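PDB 5TV7: putative peptidoglycan-binding/hydrolysing protein from Peptoclostridium difficile, which probably binds peptidoglycan through its peptidoglycan-binding domains, and may take part in its hydrolysis, although its precise cellular role is not established. Local coordinates for residues N144-V147 with S148-K152; G159-P163 with A164-K168; E34-Q38 with E39-E43; T94-S97 with N98-T102; K116-K119 with A120-M124. All coordinates share one frame; numbering follows the deposited sequence.

Contact 1: residues N144-V147 with S148-K152; sequences NAVV and SFQKK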
loop_
_atom_site.group_PDB
_atom_site.type_symbol
_atom_site.label_atom_id
_atom_site.label_comp_id
_atom_site.label_asym_id
_atom_site.label_seq_id
_atom_site.Cartn_x
_atom_site.Cartn_y
_atom_site.Cartn_z
ATOM N N ASN A 144 9.807 2.313 7.108
ATOM C CA ASN A 144 11.110 2.170 6.433
ATOM C C ASN A 144 11.014 2.491 4.955
ATOM O O ASN A 144 11.892 3.161 4.415
ATOM C CB ASN A 144 11.685 0.764 6.608
ATOM C CG ASN A 144 11.963 0.413 8.062
ATOM O OD1 ASN A 144 12.138 1.284 8.913
ATOM N ND2 ASN A 144 12.006 -0.880 8.349
ATOM N N ALA A 145 9.930 2.047 4.317
ATOM C CA ALA A 145 9.722 2.285 2.905
ATOM C C ALA A 145 9.532 3.775 2.636
ATOM O O ALA A 145 10.141 4.314 1.714
ATOM C CB ALA A 145 8.535 1.488 2.399
ATOM N N VAL A 146 8.731 4.441 3.468
ATOM C CA VAL A 146 8.477 5.862 3.313
ATOM C C VAL A 146 9.778 6.659 3.469
ATOM O O VAL A 146 10.069 7.527 2.650
ATOM C CB VAL A 146 7.393 6.349 4.289
ATOM C CG1 VAL A 146 7.286 7.862 4.281
ATOM C CG2 VAL A 146 6.041 5.724 3.940
ATOM N N VAL A 147 10.564 6.359 4.497
ATOM C CA VAL A 147 11.872 7.031 4.700
ATOM C C VAL A 147 12.773 6.811 3.478
ATOM O O VAL A 147 13.367 7.768 2.968
ATOM C CB VAL A 147 12.563 6.542 5.995
ATOM C CG1 VAL A 147 14.024 6.997 6.086
ATOM C CG2 VAL A 147 11.772 7.005 7.217
ATOM N N SER A 148 12.847 5.565 2.994
ATOM C CA SER A 148 13.674 5.242 1.819
ATOM C C SER A 148 13.218 5.998 0.577
ATOM O O SER A 148 14.033 6.521 -0.182
ATOM C CB SER A 148 13.644 3.738 1.522
ATOM O OG SER A 148 14.270 3.009 2.550
ATOM N N PHE A 149 11.906 6.001 0.362
ATOM C CA PHE A 149 11.295 6.713 -0.747
ATOM C C PHE A 149 11.616 8.188 -0.668
ATOM O O PHE A 149 12.013 8.800 -1.652
ATOM C CB PHE A 149 9.774 6.488 -0.754
ATOM C CG PHE A 149 9.040 7.333 -1.756
ATOM C CD1 PHE A 149 8.978 6.960 -3.084
ATOM C CD2 PHE A 149 8.388 8.495 -1.361
ATOM C CE1 PHE A 149 8.281 7.736 -4.017
ATOM C CE2 PHE A 149 7.688 9.269 -2.281
ATOM C CZ PHE A 149 7.644 8.895 -3.610
ATOM N N GLN A 150 11.444 8.760 0.513
ATOM C CA GLN A 150 11.731 10.176 0.707
ATOM C C GLN A 150 13.195 10.500 0.425
ATOM O O GLN A 150 13.501 11.520 -0.217
ATOM C CB GLN A 150 11.317 10.609 2.114
ATOM C CG GLN A 150 9.814 10.683 2.264
ATOM C CD GLN A 150 9.345 10.763 3.696
ATOM O OE1 GLN A 150 10.023 10.303 4.617
ATOM N NE2 GLN A 150 8.147 11.302 3.886
ATOM N N LYS A 151 14.103 9.640 0.883
ATOM C CA LYS A 151 15.523 9.872 0.610
ATOM C C LYS A 151 15.807 9.764 -0.882
ATOM O O LYS A 151 16.496 10.605 -1.441
ATOM C CB LYS A 151 16.412 8.911 1.385
ATOM C CG LYS A 151 16.486 9.224 2.874
ATOM C CD LYS A 151 17.281 8.159 3.621
ATOM C CE LYS A 151 17.485 8.523 5.089
ATOM N NZ LYS A 151 18.207 7.422 5.795
ATOM N N LYS A 152 15.238 8.761 -1.535
ATOM C CA LYS A 152 15.458 8.591 -2.956
ATOM C C LYS A 152 15.031 9.819 -3.764
ATOM O O LYS A 152 15.738 10.223 -4.694
ATOM C CB LYS A 152 14.726 7.348 -3.492
ATOM C CG LYS A 152 14.878 7.130 -5.002
ATOM C CD LYS A 152 14.335 5.777 -5.441
ATOM C CE LYS A 152 14.589 5.513 -6.920
ATOM N NZ LYS A 152 14.055 4.184 -7.353
#
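V146 and Q150 meet one turn apart on helix 140-152, in van der Waals packing of a methyl on an amide. CG1 of V146 rests against the end of the Q150 side chain, 3.6 Å from NE2 of Q150, the two side chains crossing at a slant. V147 and K151 instead run side by side: CG1 of V147 lies 3.9 Å from CE of the extended K151 chain.

The hydrogen bonding is the i to i+4 ladder of an alpha helix. S148 N binds N144 O at 3.0 Å, F149 N binds A145 O at 2.8 Å, and Q150 N and K151 N continue it to V146 O and V147 O.

With CG beside its own backbone N (chi1 -72°), Q150 stretches past V146 into the ligand pocket. There its OE1 accepts from G159 N and its NE2 is hydrogen-bonded to T165 OG1, while F149 packs on helix 163-173. A buried amide used at both ends is probably held in one orientation; Q150, which itself borders the pocket, is thus well placed to orient the T165 hydroxyl.

Contact 2: residues G159-P163 with A164-K168; sequences GIIGP and ATWDK. With HGA (glutamine hydroxamate), chain C.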
loop_
_atom_site.group_PDB
_atom_site.type_symbol
_atom_site.label_atom_id
_atom_site.label_comp_id
_atom_site.label_asym_id
_atom_site.label_seq_id
_atom_site.Cartn_x
_atom_site.Cartn_y
_atom_site.Cartn_z
ATOM N N GLY A 159 9.410 10.003 7.529
ATOM C CA GLY A 159 8.563 8.823 7.616
ATOM C C GLY A 159 7.077 9.126 7.667
ATOM O O GLY A 159 6.274 8.239 7.911
ATOM N N ILE A 160 6.713 10.374 7.407
ATOM C CA ILE A 160 5.331 10.808 7.443
ATOM C C ILE A 160 4.849 11.098 6.034
ATOM O O ILE A 160 5.522 11.772 5.257
ATOM C CB ILE A 160 5.196 12.057 8.328
ATOM C CG1 ILE A 160 5.607 11.696 9.763
ATOM C CG2 ILE A 160 3.769 12.598 8.294
ATOM C CD1 ILE A 160 5.467 12.824 10.742
ATOM N N ILE A 161 3.688 10.571 5.686
ATOM C CA ILE A 161 3.165 10.837 4.361
ATOM C C ILE A 161 2.218 12.019 4.472
ATOM O O ILE A 161 1.122 11.909 5.003
ATOM C CB ILE A 161 2.452 9.635 3.739
ATOM C CG1 ILE A 161 3.357 8.386 3.791
ATOM C CG2 ILE A 161 2.054 9.984 2.302
ATOM C CD1 ILE A 161 2.692 7.117 3.290
ATOM N N GLY A 162 2.691 13.155 3.995
ATOM C CA GLY A 162 1.932 14.384 3.936
ATOM C C GLY A 162 1.881 14.824 2.485
ATOM O O GLY A 162 2.258 14.060 1.589
ATOM N N PRO A 163 1.427 16.046 2.243
ATOM C CA PRO A 163 1.250 16.587 0.889
ATOM C C PRO A 163 2.388 16.361 -0.103
ATOM O O PRO A 163 2.134 15.900 -1.210
ATOM C CB PRO A 163 1.058 18.086 1.149
ATOM C CG PRO A 163 0.344 18.124 2.460
ATOM C CD PRO A 163 0.862 16.954 3.265
ATOM N N ALA A 164 3.622 16.676 0.282
ATOM C CA ALA A 164 4.756 16.521 -0.637
ATOM C C ALA A 164 4.998 15.056 -1.004
ATOM O O ALA A 164 5.287 14.746 -2.154
ATOM C CB ALA A 164 6.018 17.132 -0.044
ATOM N N THR A 165 4.881 14.165 -0.024
ATOM C CA THR A 165 5.120 12.747 -0.273
ATOM C C THR A 165 3.979 12.140 -1.116
ATOM O O THR A 165 4.243 11.327 -2.005
ATOM C CB THR A 165 5.350 11.978 1.044
ATOM O OG1 THR A 165 6.506 12.520 1.695
ATOM C CG2 THR A 165 5.583 10.480 0.785
ATOM N N TRP A 166 2.731 12.561 -0.860
ATOM C CA TRP A 166 1.597 12.080 -1.666
ATOM C C TRP A 166 1.773 12.504 -3.096
ATOM O O TRP A 166 1.535 11.724 -4.006
ATOM C CB TRP A 166 0.272 12.653 -1.208
ATOM C CG TRP A 166 -0.326 12.083 0.023
ATOM C CD1 TRP A 166 -0.646 12.765 1.158
ATOM C CD2 TRP A 166 -0.719 10.728 0.240
ATOM N NE1 TRP A 166 -1.235 11.919 2.063
ATOM C CE2 TRP A 166 -1.289 10.661 1.526
ATOM C CE3 TRP A 166 -0.655 9.563 -0.530
ATOM C CZ2 TRP A 166 -1.773 9.469 2.074
ATOM C CZ3 TRP A 166 -1.155 8.377 0.008
ATOM C CH2 TRP A 166 -1.700 8.342 1.298
ATOM N N ASP A 167 2.192 13.752 -3.288
ATOM C CA ASP A 167 2.376 14.307 -4.620
ATOM C C ASP A 167 3.398 13.514 -5.415
ATOM O O ASP A 167 3.170 13.185 -6.590
ATOM C CB ASP A 167 2.818 15.764 -4.508
ATOM C CG ASP A 167 3.077 16.405 -5.856
ATOM O OD1 ASP A 167 2.119 16.639 -6.624
ATOM O OD2 ASP A 167 4.257 16.705 -6.137
ATOM N N LYS A 168 4.507 13.170 -4.765
ATOM C CA LYS A 168 5.575 12.442 -5.435
ATOM C C LYS A 168 5.111 11.018 -5.752
ATOM O O LYS A 168 5.320 10.526 -6.848
ATOM C CB LYS A 168 6.867 12.455 -4.598
ATOM C CG LYS A 168 8.113 12.059 -5.372
ATOM C CD LYS A 168 8.491 13.129 -6.395
ATOM C CE LYS A 168 9.551 12.621 -7.348
ATOM N NZ LYS A 168 9.712 13.494 -8.552
HETATM N N HGA C . 6.491 14.481 5.214
HETATM C CA HGA C . 5.411 15.444 5.077
HETATM C CB HGA C . 5.847 16.770 5.712
HETATM C CG HGA C . 4.684 17.577 6.305
HETATM C CD HGA C . 4.134 16.962 7.578
HETATM O OE1 HGA C . 2.965 16.623 7.622
HETATM N NE2 HGA C . 4.968 16.813 8.610
HETATM O OZ2 HGA C . 4.543 16.219 9.799
HETATM C C HGA C . 5.055 15.604 3.613
HETATM O O HGA C . 5.263 14.637 2.851
HETATM O OXT HGA C . 4.541 16.673 3.200
#
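I161 lays its CG2 methyl over one face of the W166 indole, 3.6 Å from the centroid of the five-membered ring and 16° off its normal, a CH-pi contact. A chi1 of -52° puts CG1 of I161 beside the backbone N and leaves CG2 anti to it, over the ring, and the two side chains cross at about a right angle. The same methyl is 3.9 Å from CG2 of T165, while W166 NE1 is bonded to K107 O.

Backbone bonds start the helix. W166 N donates to G162 O at 2.9 Å, and D167 N to P163 O. G162 is the N-cap and P163 opens the first turn, so the amides that follow point out of the helix start. That N-terminus, within the peptidoglycan-binding domain, receives the carboxylate of glutamine hydroxamate.

Carboxylate atom O of the ligand accepts from T165 OG1 at 2.7 Å, from T165 N at 2.9 Å and, weakly, from G162 N. The other oxygen, OXT, takes A164 N at 3.1 Å, and the positive end of the helix dipole probably adds to the attraction. Beside the carboxylate, the ligand amine N donates to I160 O at 2.9 Å, with D158 OD2 a further partner of the ligand. At the hydroxamate end, OZ2 lies 3.6 Å from CD1 of I160.

Contact 3: residues E34-Q38 with E39-E43; sequences ENAPQ and EIRDE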
loop_
_atom_site.group_PDB
_atom_site.type_symbol
_atom_site.label_atom_id
_atom_site.label_comp_id
_atom_site.label_asym_id
_atom_site.label_seq_id
_atom_site.Cartn_x
_atom_site.Cartn_y
_atom_site.Cartn_z
ATOM N N GLU A 34 -7.484 -14.711 8.204
ATOM C CA GLU A 34 -7.629 -16.149 8.461
ATOM C C GLU A 34 -7.365 -17.015 7.216
ATOM O O GLU A 34 -6.871 -18.132 7.344
ATOM C CB GLU A 34 -8.981 -16.484 9.105
ATOM C CG GLU A 34 -10.218 -16.112 8.305
ATOM C CD GLU A 34 -11.503 -16.593 8.963
ATOM O OE1 GLU A 34 -11.436 -17.360 9.952
ATOM O OE2 GLU A 34 -12.590 -16.213 8.481
ATOM N N ASN A 35 -7.661 -16.497 6.024
ATOM C CA ASN A 35 -7.427 -17.253 4.773
ATOM C C ASN A 35 -6.048 -17.040 4.155
ATOM O O ASN A 35 -5.624 -17.829 3.310
ATOM C CB ASN A 35 -8.473 -16.889 3.710
ATOM C CG ASN A 35 -9.881 -17.291 4.102
ATOM O OD1 ASN A 35 -10.844 -16.607 3.759
ATOM N ND2 ASN A 35 -10.010 -18.394 4.828
ATOM N N ALA A 36 -5.357 -15.977 4.563
ATOM C CA ALA A 36 -4.061 -15.634 3.969
ATOM C C ALA A 36 -2.997 -16.711 4.147
ATOM O O ALA A 36 -3.045 -17.474 5.113
ATOM C CB ALA A 36 -3.548 -14.311 4.536
ATOM N N PRO A 37 -2.031 -16.780 3.202
ATOM C CA PRO A 37 -0.929 -17.728 3.374
ATOM C C PRO A 37 -0.216 -17.415 4.685
ATOM O O PRO A 37 -0.178 -16.249 5.101
ATOM C CB PRO A 37 -0.020 -17.449 2.171
ATOM C CG PRO A 37 -0.905 -16.819 1.152
ATOM C CD PRO A 37 -1.945 -16.058 1.917
ATOM N N GLN A 38 0.351 -18.434 5.321
ATOM C CA GLN A 38 0.983 -18.259 6.625
ATOM C C GLN A 38 2.090 -17.202 6.659
ATOM O O GLN A 38 2.223 -16.484 7.642
ATOM C CB GLN A 38 1.516 -19.592 7.160
ATOM C CG GLN A 38 1.923 -19.530 8.623
ATOM C CD GLN A 38 0.783 -19.101 9.537
ATOM O OE1 GLN A 38 -0.384 -19.406 9.283
ATOM N NE2 GLN A 38 1.118 -18.399 10.613
ATOM N N GLU A 39 2.880 -17.117 5.596
ATOM C CA GLU A 39 3.947 -16.117 5.513
ATOM C C GLU A 39 3.357 -14.692 5.544
ATOM O O GLU A 39 3.955 -13.763 6.106
ATOM C CB GLU A 39 4.779 -16.352 4.257
ATOM C CG GLU A 39 5.961 -15.412 4.105
ATOM C CD GLU A 39 6.945 -15.857 3.037
ATOM O OE1 GLU A 39 6.955 -17.060 2.672
ATOM O OE2 GLU A 39 7.735 -14.999 2.577
ATOM N N ILE A 40 2.171 -14.551 4.955
ATOM C CA ILE A 40 1.434 -13.292 4.946
ATOM C C ILE A 40 0.797 -13.073 6.328
ATOM O O ILE A 40 0.772 -11.952 6.824
ATOM C CB ILE A 40 0.377 -13.278 3.812
ATOM C CG1 ILE A 40 1.060 -13.464 2.447
ATOM C CG2 ILE A 40 -0.444 -11.998 3.829
ATOM C CD1 ILE A 40 2.126 -12.428 2.115
ATOM N N ARG A 41 0.299 -14.141 6.953
ATOM C CA ARG A 41 -0.282 -14.022 8.298
ATOM C C ARG A 41 0.746 -13.553 9.320
ATOM O O ARG A 41 0.439 -12.724 10.170
ATOM C CB ARG A 41 -0.886 -15.341 8.767
ATOM C CG ARG A 41 -2.226 -15.680 8.139
ATOM C CD ARG A 41 -2.738 -17.036 8.609
ATOM N NE ARG A 41 -2.722 -17.176 10.072
ATOM C CZ ARG A 41 -3.665 -16.730 10.908
ATOM N NH1 ARG A 41 -3.532 -16.929 12.222
ATOM N NH2 ARG A 41 -4.738 -16.088 10.458
ATOM N N ASP A 42 1.962 -14.085 9.231
ATOM C CA ASP A 42 3.039 -13.715 10.160
ATOM C C ASP A 42 3.485 -12.278 9.953
ATOM O O ASP A 42 3.800 -11.579 10.911
ATOM C CB ASP A 42 4.235 -14.654 9.999
ATOM C CG ASP A 42 3.898 -16.094 10.349
ATOM O OD1 ASP A 42 3.071 -16.317 11.268
ATOM O OD2 ASP A 42 4.472 -17.004 9.709
ATOM N N GLU A 43 3.509 -11.848 8.697
ATOM C CA GLU A 43 3.905 -10.486 8.370
ATOM C C GLU A 43 2.858 -9.515 8.955
ATOM O O GLU A 43 3.213 -8.508 9.564
ATOM C CB GLU A 43 4.034 -10.327 6.851
ATOM C CG GLU A 43 4.771 -9.069 6.416
ATOM C CD GLU A 43 4.742 -8.826 4.906
ATOM O OE1 GLU A 43 4.223 -9.677 4.143
ATOM O OE2 GLU A 43 5.239 -7.760 4.482
#
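A36, P37 and Q38 meet I40, R41 and D42 in a local helix-start contact, where the loop after strand 26-32 turns into helix 38-46 in the first putative peptidoglycan-binding domain. P37 is the N-cap residue, and its carbonyl carries the first turn: R41 N donates to P37 O at 2.8 Å in the carbonyl plane, and I40 N adds a weak bond to the same oxygen. D42 N follows with a bond to Q38 O.

On the outer side the Q38 side chain reaches forward along the helix. Its chain bends at chi2 (58°), bringing the amide between two side chains of the following turn. NE2 of Q38 donates to OD1 of D42 at 2.9 Å, meeting the carboxylate from above its plane, with amide and carboxylate planes 64° apart. OE1 of Q38 accepts a weak bond from NE of R41 at 3.3 Å, lying near the guanidinium plane at its edge. The stronger hold on R41 is outside: NH2 bonds to Y33 O, and the cation rests against the Y33 ring.

On the inner side the meeting is apolar. CB of A36 is 3.9 Å from CG2 of I40, and CD of P37 is 4.0 Å from CG1 of I40, the proline ring and the isoleucine pointing the same way. I40 continues onto I61 and V63 of strand 60-64. The whole is a strand-to-helix junction: a proline at the N-cap position, an apolar underside on the sheet and a polar network outside.

Contact 4: residues T94-S97 with N98-T102; sequences TIMS and NEYLT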
loop_
_atom_site.group_PDB
_atom_site.type_symbol
_atom_site.label_atom_id
_atom_site.label_comp_id
_atom_site.label_asym_id
_atom_site.label_seq_id
_atom_site.Cartn_x
_atom_site.Cartn_y
_atom_site.Cartn_z
ATOM N N THR A 94 -6.822 8.456 -6.551
ATOM C CA THR A 94 -7.793 7.377 -6.631
ATOM C C THR A 94 -7.081 6.095 -7.002
ATOM O O THR A 94 -6.309 6.059 -7.961
ATOM C CB THR A 94 -8.881 7.670 -7.691
ATOM O OG1 THR A 94 -9.468 8.934 -7.402
ATOM C CG2 THR A 94 -9.983 6.593 -7.677
ATOM N N ILE A 95 -7.299 5.070 -6.186
ATOM C CA ILE A 95 -6.827 3.733 -6.445
ATOM C C ILE A 95 -8.007 3.026 -7.142
ATOM O O ILE A 95 -9.088 2.895 -6.568
ATOM C CB ILE A 95 -6.447 3.005 -5.143
ATOM C CG1 ILE A 95 -5.339 3.779 -4.393
ATOM C CG2 ILE A 95 -6.011 1.567 -5.440
ATOM C CD1 ILE A 95 -4.028 3.943 -5.140
HETATM N N MSE A 96 -7.786 2.588 -8.376
HETATM C CA MSE A 96 -8.835 1.983 -9.206
HETATM C C MSE A 96 -8.670 0.502 -9.439
HETATM O O MSE A 96 -7.604 0.033 -9.806
HETATM C CB MSE A 96 -8.835 2.682 -10.572
HETATM C CG MSE A 96 -8.509 4.173 -10.450
HETATM SE SE MSE A 96 -8.849 5.164 -12.120
HETATM C CE MSE A 96 -7.072 4.824 -12.928
ATOM N N SER A 97 -9.746 -0.231 -9.187
ATOM C CA SER A 97 -9.846 -1.666 -9.443
ATOM C C SER A 97 -11.279 -1.799 -9.953
ATOM O O SER A 97 -11.691 -1.012 -10.814
ATOM C CB SER A 97 -9.608 -2.455 -8.164
ATOM O OG SER A 97 -10.517 -2.065 -7.157
ATOM N N ASN A 98 -12.040 -2.769 -9.458
ATOM C CA ASN A 98 -13.470 -2.799 -9.802
ATOM C C ASN A 98 -14.151 -1.718 -8.963
ATOM O O ASN A 98 -15.219 -1.217 -9.316
ATOM C CB ASN A 98 -14.105 -4.165 -9.541
ATOM C CG ASN A 98 -13.884 -4.657 -8.135
ATOM O OD1 ASN A 98 -12.884 -4.330 -7.499
ATOM N ND2 ASN A 98 -14.802 -5.472 -7.648
ATOM N N GLU A 99 -13.508 -1.378 -7.848
ATOM C CA GLU A 99 -13.972 -0.340 -6.938
ATOM C C GLU A 99 -13.025 0.851 -7.013
ATOM O O GLU A 99 -11.954 0.751 -7.599
ATOM C CB GLU A 99 -14.039 -0.892 -5.514
ATOM C CG GLU A 99 -14.996 -2.075 -5.393
ATOM C CD GLU A 99 -15.238 -2.528 -3.961
ATOM O OE1 GLU A 99 -14.480 -2.118 -3.051
ATOM O OE2 GLU A 99 -16.199 -3.305 -3.749
ATOM N N TYR A 100 -13.419 1.968 -6.411
ATOM C CA TYR A 100 -12.617 3.185 -6.437
ATOM C C TYR A 100 -12.393 3.698 -5.038
ATOM O O TYR A 100 -13.339 4.076 -4.348
ATOM C CB TYR A 100 -13.287 4.267 -7.294
ATOM C CG TYR A 100 -13.368 3.891 -8.742
ATOM C CD1 TYR A 100 -12.324 4.180 -9.602
ATOM C CD2 TYR A 100 -14.469 3.216 -9.249
ATOM C CE1 TYR A 100 -12.373 3.827 -10.942
ATOM C CE2 TYR A 100 -14.523 2.850 -10.588
ATOM C CZ TYR A 100 -13.461 3.160 -11.426
ATOM O OH TYR A 100 -13.478 2.818 -12.754
ATOM N N LEU A 101 -11.129 3.688 -4.630
ATOM C CA LEU A 101 -10.699 4.155 -3.334
ATOM C C LEU A 101 -10.049 5.500 -3.549
ATOM O O LEU A 101 -8.980 5.568 -4.136
ATOM C CB LEU A 101 -9.665 3.184 -2.783
ATOM C CG LEU A 101 -8.963 3.598 -1.499
ATOM C CD1 LEU A 101 -9.982 3.637 -0.370
ATOM C CD2 LEU A 101 -7.824 2.631 -1.198
ATOM N N THR A 102 -10.689 6.572 -3.088
ATOM C CA THR A 102 -10.148 7.925 -3.261
ATOM C C THR A 102 -9.781 8.546 -1.914
ATOM O O THR A 102 -10.534 8.438 -0.950
ATOM C CB THR A 102 -11.149 8.814 -4.038
ATOM O OG1 THR A 102 -11.292 8.302 -5.369
ATOM C CG2 THR A 102 -10.668 10.249 -4.132
HETATM O O HOH W 1 -10.811 -4.015 -5.544
HETATM O O HOH W 2 -13.660 -0.124 -13.111
#
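T94 and T102 join hydroxyl to hydroxyl, with OG1 of T94 2.8 Å from OG1 of T102; either could be the donor. They form a non-hydrogen-bonded antiparallel pair, so this side-chain bond ties the strands where the backbone does not. The next pair is backbone-bonded both ways, I95 N to L101 O at 2.7 Å and L101 N to I95 O at 2.9 Å. At the turn S97 N donates to E99 O, and OG of S97 accepts from E99 N at 3.1 Å. Its chi1 of 57° sets the hydroxyl between backbone N and carbonyl carbon, facing the turn. A water links S97 O with Y100 OH.

Packing divides between the two faces. On the T94 side, the Y100 ring takes the CG2 methyl of T94 in its plane at the edge, while CB of M96 lies 3.7 Å from CE1 of Y100. The selenium of M96, here selenomethionine, is also at the ring edge, 5.3 Å from the centroid of the Y100 ring, a Met-aromatic contact. On the other face I95 and L101 touch through their CB atoms and turn towards helix 116-127. This is a tight beta hairpin, strands 92-96 and 100-104, at the edge of a five-stranded antiparallel sheet.

Contact 5: residues K116-K119 with A120-M124; sequences KEVK and AAQIM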
loop_
_atom_site.group_PDB
_atom_site.type_symbol
_atom_site.label_atom_id
_atom_site.label_comp_id
_atom_site.label_asym_id
_atom_site.label_seq_id
_atom_site.Cartn_x
_atom_site.Cartn_y
_atom_site.Cartn_z
ATOM N N LYS A 116 -7.921 3.506 4.887
ATOM C CA LYS A 116 -7.817 3.537 3.432
ATOM C C LYS A 116 -6.654 4.371 2.899
ATOM O O LYS A 116 -6.113 4.045 1.846
ATOM C CB LYS A 116 -9.141 3.990 2.807
ATOM C CG LYS A 116 -9.461 5.461 2.968
ATOM C CD LYS A 116 -10.884 5.743 2.505
ATOM C CE LYS A 116 -11.147 7.233 2.370
ATOM N NZ LYS A 116 -10.824 7.982 3.613
ATOM N N GLU A 117 -6.274 5.438 3.601
ATOM C CA GLU A 117 -5.125 6.238 3.174
ATOM C C GLU A 117 -3.854 5.407 3.257
ATOM O O GLU A 117 -3.018 5.455 2.360
ATOM C CB GLU A 117 -4.941 7.515 3.999
ATOM C CG GLU A 117 -6.009 8.576 3.826
ATOM C CD GLU A 117 -7.281 8.302 4.595
ATOM O OE1 GLU A 117 -7.315 7.370 5.444
ATOM O OE2 GLU A 117 -8.264 9.032 4.337
ATOM N N VAL A 118 -3.729 4.640 4.331
ATOM C CA VAL A 118 -2.574 3.768 4.514
ATOM C C VAL A 118 -2.526 2.737 3.379
ATOM O O VAL A 118 -1.461 2.521 2.772
ATOM C CB VAL A 118 -2.594 3.089 5.902
ATOM C CG1 VAL A 118 -1.474 2.066 6.025
ATOM C CG2 VAL A 118 -2.461 4.135 6.993
ATOM N N LYS A 119 -3.677 2.133 3.063
ATOM C CA LYS A 119 -3.745 1.145 1.986
ATOM C C LYS A 119 -3.283 1.733 0.663
ATOM O O LYS A 119 -2.480 1.118 -0.046
ATOM C CB LYS A 119 -5.158 0.597 1.825
ATOM C CG LYS A 119 -5.271 -0.497 0.764
ATOM C CD LYS A 119 -6.682 -1.032 0.688
ATOM C CE LYS A 119 -6.800 -2.011 -0.455
ATOM N NZ LYS A 119 -8.192 -2.518 -0.580
ATOM N N ALA A 120 -3.768 2.933 0.356
ATOM C CA ALA A 120 -3.414 3.610 -0.884
ATOM C C ALA A 120 -1.913 3.835 -0.975
ATOM O O ALA A 120 -1.303 3.566 -2.012
ATOM C CB ALA A 120 -4.157 4.932 -1.004
ATOM N N ALA A 121 -1.315 4.295 0.119
ATOM C CA ALA A 121 0.131 4.527 0.150
ATOM C C ALA A 121 0.891 3.217 -0.039
ATOM O O ALA A 121 1.885 3.177 -0.741
ATOM C CB ALA A 121 0.541 5.197 1.458
ATOM N N GLN A 122 0.392 2.139 0.569
ATOM C CA GLN A 122 1.049 0.840 0.470
ATOM C C GLN A 122 1.013 0.301 -0.952
ATOM O O GLN A 122 1.977 -0.301 -1.412
ATOM C CB GLN A 122 0.426 -0.156 1.456
ATOM C CG GLN A 122 0.839 0.160 2.888
ATOM C CD GLN A 122 0.062 -0.600 3.941
ATOM O OE1 GLN A 122 -1.066 -1.071 3.712
ATOM N NE2 GLN A 122 0.654 -0.700 5.121
ATOM N N ILE A 123 -0.110 0.504 -1.626
ATOM C CA ILE A 123 -0.243 0.093 -2.997
ATOM C C ILE A 123 0.760 0.847 -3.869
ATOM O O ILE A 123 1.471 0.235 -4.638
ATOM C CB ILE A 123 -1.673 0.277 -3.503
ATOM C CG1 ILE A 123 -2.545 -0.826 -2.897
ATOM C CG2 ILE A 123 -1.709 0.210 -5.024
ATOM C CD1 ILE A 123 -4.025 -0.581 -3.007
HETATM N N MSE A 124 0.838 2.155 -3.704
HETATM C CA MSE A 124 1.770 2.973 -4.496
HETATM C C MSE A 124 3.225 2.646 -4.211
HETATM O O MSE A 124 4.040 2.546 -5.137
HETATM C CB MSE A 124 1.455 4.448 -4.246
HETATM C CG MSE A 124 0.140 4.783 -4.940
HETATM SE SE MSE A 124 -0.192 6.714 -4.928
HETATM C CE MSE A 124 -0.634 6.878 -3.047
#
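K116 to M124 form successive turns of helix 116-127, and the backbone between them is regular. A120 N donates to K116 O and A121 N to E117 O, both at 3.0 Å; Q122 N then binds V118 O and I123 N binds K119 O, both at 2.9 Å.

The side chains sort themselves around this frame. CG1 of V118 meets the Q122 amide across one turn, 3.6 Å from NE2 of Q122. The Q122 chain, straight beyond CG, leaves its amide buried: OE1 accepts from S136 N, and NE2 is hydrogen-bonded to T142 OG1; both ends are thus engaged with the loop and the helix that follow. The helix lies between the beta sheet and the other helices of the second putative peptidoglycan-binding domain: A120 and I123 touch I95 of strand 92-96, while A121 and M124 meet W166 of helix 163-173. The methyl of A121 also packs on I161.

Toward the sheet, K119 and I123 meet at a slant. The fully extended lysine passes the isoleucine with CG and CE of K119 each 4.0 Å from CD1 of I123, and NZ ends in a weak bond to Y82 OH. At the start of the helix K116, in one of its two conformers, makes a salt bridge from NZ to OE2 of E117.

Along the chain the order is contact 3, contact 4, contact 5, contact 1, contact 2. Contacts 5, 1 and 2 belong to the second putative peptidoglycan-binding range and use its three helices, 116-127, 140-152 and 163-173. Contacts 1 and 2, with centres 10 Å apart, touch mainly through Q150 and supply most of the ligand-pocket residues. Contact 5 sits only about 4 Å from the chain centre and bridges outward: W166 and I161 of contact 2 pack on it, and I95 of contact 4, 11 Å away between centres, packs on A120 and I123. Contact 3, in the first range, stands 29 Å from contact 2 between centres; the five-stranded sheet runs between its region and helix 116-127, which packs on it.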